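PDB 3N6Q: YghZ aldo-keto reductase, which probably catalyses the reduction of aldehyde or ketone substrates, as a TIM-barrel member of the aldo-keto reductase family. Local coordinates for residues B[193-198]-B[220-225]. Sequence-based numbering, arbitrary orientation.
Sequences QPSYNL and IAFTPL
Phe222 N donates a nearly straight hydrogen bond to Pro194 O at 2.8 Å, and Tyr196 N answers with a longer one to Phe222 O at 3.2 Å. The two bonds flank Ser195 and make the single bridge by which 193-198 and 220-225 continue, for a few residues, the parallel pairing of barrel strands 191-193 and 218-221. Phe222 O is gripped twice: Tyr196 N lies in its carbonyl plane, whereas Thr223 OG1, 2.7 Å away, donates from above that plane.

Farther along, Asn197 takes over from the main chain. Its CG sits between the backbone N and the carbonyl carbon (chi1 52°), and ND2 reaches Thr223 O at 2.9 Å, while OD1 accepts from Leu199 N. An alanine here would probably leave Thr223 O and Leu199 N without these side-chain mates. A water completes the series, accepting from Leu198 N and donating to Pro224 O.

At the barrel end, Gln193 runs extended beside Ile220, with CB 3.6 Å from Ile220 CG2. Its OE1 approaches Phe222 CD1, the amide and ring planes only 16° apart, and NE2 makes weak hydrogen bonds to Asp61 and Tyr136 near the C-terminal ends of their strands, the side where active sites of this fold lie. Ser195 OG lies at the ring edge, in plane, 3.5 Å from Phe222 CD2. Trp33 also meets the Phe222 ring. Behind these groups, Gln193 O accepts a hydrogen bond from Ser168 OG, Tyr196 and Pro224 pack on Leu289 of helix 281-289, and Pro194 rests on Trp202.

Tyr196 O is buried with no hydrogen-bond partner in the model; Pro224 CA makes a CA-H...O contact with it at 3.5 Å. Backbone bridge, side-chain amide and water thus join the two segments in turn as they leave the C-terminal ends of strands 191-193 and 218-221.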
loop_
_atom_site.group_PDB
_atom_site.type_symbol
_atom_site.label_atom_id
_atom_site.label_comp_id
_atom_site.label_asym_id
_atom_site.label_seq_id
_atom_site.Cartn_x
_atom_site.Cartn_y
_atom_site.Cartn_z
ATOM N N GLN B 193 -19.487 -8.549 17.879
ATOM C CA GLN B 193 -20.931 -8.638 17.855
ATOM C C GLN B 193 -21.434 -10.026 18.232
ATOM O O GLN B 193 -21.526 -10.913 17.363
ATOM C CB GLN B 193 -21.450 -8.213 16.436
ATOM C CG GLN B 193 -22.916 -8.288 16.292
ATOM C CD GLN B 193 -23.370 -7.751 14.914
ATOM O OE1 GLN B 193 -24.226 -8.337 14.290
ATOM N NE2 GLN B 193 -22.851 -6.616 14.499
ATOM N N PRO B 194 -21.827 -10.233 19.527
ATOM C CA PRO B 194 -22.432 -11.505 19.970
ATOM C C PRO B 194 -23.947 -11.393 19.989
ATOM O O PRO B 194 -24.516 -10.294 20.067
ATOM C CB PRO B 194 -21.885 -11.660 21.407
ATOM C CG PRO B 194 -21.917 -10.197 21.918
ATOM C CD PRO B 194 -21.454 -9.363 20.671
ATOM N N SER B 195 -24.644 -12.515 19.959
ATOM C CA SER B 195 -26.055 -12.483 20.293
ATOM C C SER B 195 -26.053 -12.366 21.808
ATOM O O SER B 195 -25.413 -13.190 22.469
ATOM C CB SER B 195 -26.719 -13.841 19.947
ATOM O OG SER B 195 -26.823 -13.959 18.529
ATOM N N TYR B 196 -26.898 -11.484 22.339
ATOM C CA TYR B 196 -26.853 -11.160 23.795
ATOM C C TYR B 196 -28.150 -10.469 24.172
ATOM O O TYR B 196 -28.552 -9.503 23.532
ATOM C CB TYR B 196 -25.675 -10.207 24.044
ATOM C CG TYR B 196 -25.415 -9.950 25.520
ATOM C CD1 TYR B 196 -25.908 -10.820 26.494
ATOM C CD2 TYR B 196 -24.768 -8.791 25.919
ATOM C CE1 TYR B 196 -25.603 -10.605 27.870
ATOM C CE2 TYR B 196 -24.538 -8.533 27.282
ATOM C CZ TYR B 196 -24.922 -9.453 28.228
ATOM O OH TYR B 196 -24.653 -9.197 29.581
ATOM N N ASN B 197 -28.889 -11.041 25.124
ATOM C CA ASN B 197 -30.114 -10.413 25.580
ATOM C C ASN B 197 -30.465 -11.012 26.949
ATOM O O ASN B 197 -29.736 -11.863 27.499
ATOM C CB ASN B 197 -31.276 -10.660 24.574
ATOM C CG ASN B 197 -31.466 -12.149 24.207
ATOM O OD1 ASN B 197 -31.840 -12.966 25.040
ATOM N ND2 ASN B 197 -31.269 -12.479 22.920
ATOM N N LEU B 198 -31.649 -10.668 27.433
ATOM C CA LEU B 198 -32.003 -11.094 28.778
ATOM C C LEU B 198 -32.059 -12.612 28.902
ATOM O O LEU B 198 -31.747 -13.151 29.960
ATOM C CB LEU B 198 -33.362 -10.502 29.163
ATOM C CG LEU B 198 -33.374 -9.259 30.031
ATOM C CD1 LEU B 198 -34.851 -8.936 30.243
ATOM C CD2 LEU B 198 -32.741 -9.532 31.385
ATOM N N ILE B 220 -21.351 -5.113 20.636
ATOM C CA ILE B 220 -22.592 -4.669 20.118
ATOM C C ILE B 220 -23.551 -5.845 20.116
ATOM O O ILE B 220 -23.264 -6.896 19.565
ATOM C CB ILE B 220 -22.462 -3.921 18.741
ATOM C CG1 ILE B 220 -23.857 -3.564 18.258
ATOM C CG2 ILE B 220 -21.811 -4.886 17.710
ATOM C CD1 ILE B 220 -23.841 -2.521 17.076
ATOM N N ALA B 221 -24.639 -5.727 20.886
ATOM C CA ALA B 221 -25.541 -6.850 21.069
ATOM C C ALA B 221 -26.489 -7.105 19.877
ATOM O O ALA B 221 -27.388 -6.302 19.560
ATOM C CB ALA B 221 -26.394 -6.658 22.406
ATOM N N PHE B 222 -26.385 -8.310 19.299
ATOM C CA PHE B 222 -27.280 -8.722 18.200
ATOM C C PHE B 222 -28.480 -9.445 18.815
ATOM O O PHE B 222 -28.367 -10.124 19.857
ATOM C CB PHE B 222 -26.486 -9.696 17.301
ATOM C CG PHE B 222 -27.287 -10.268 16.161
ATOM C CD1 PHE B 222 -27.617 -9.470 15.066
ATOM C CD2 PHE B 222 -27.706 -11.588 16.181
ATOM C CE1 PHE B 222 -28.370 -9.974 14.001
ATOM C CE2 PHE B 222 -28.464 -12.102 15.119
ATOM C CZ PHE B 222 -28.783 -11.290 14.016
ATOM N N THR B 223 -29.667 -9.254 18.224
ATOM C CA THR B 223 -30.964 -9.793 18.737
ATOM C C THR B 223 -31.202 -9.459 20.239
ATOM O O THR B 223 -31.521 -10.347 21.024
ATOM C CB THR B 223 -31.210 -11.300 18.581
ATOM O OG1 THR B 223 -30.126 -12.081 19.133
ATOM C CG2 THR B 223 -31.421 -11.652 17.068
ATOM N N PRO B 224 -31.031 -8.199 20.586
ATOM C CA PRO B 224 -31.261 -7.779 22.020
ATOM C C PRO B 224 -32.709 -7.960 22.462
ATOM O O PRO B 224 -32.975 -7.995 23.682
ATOM C CB PRO B 224 -30.871 -6.291 22.015
ATOM C CG PRO B 224 -31.287 -5.798 20.536
ATOM C CD PRO B 224 -30.859 -7.036 19.669
ATOM N N LEU B 225 -33.636 -8.097 21.500
ATOM C CA LEU B 225 -35.046 -8.425 21.811
ATOM C C LEU B 225 -35.428 -9.878 21.613
ATOM O O LEU B 225 -36.621 -10.224 21.744
ATOM C CB LEU B 225 -36.014 -7.487 21.072
ATOM C CG LEU B 225 -35.839 -5.986 21.339
ATOM C CD1 LEU B 225 -36.891 -5.229 20.557
ATOM C CD2 LEU B 225 -36.006 -5.673 22.870
HETATM O O HOH W 1 -32.291 -8.001 26.419
#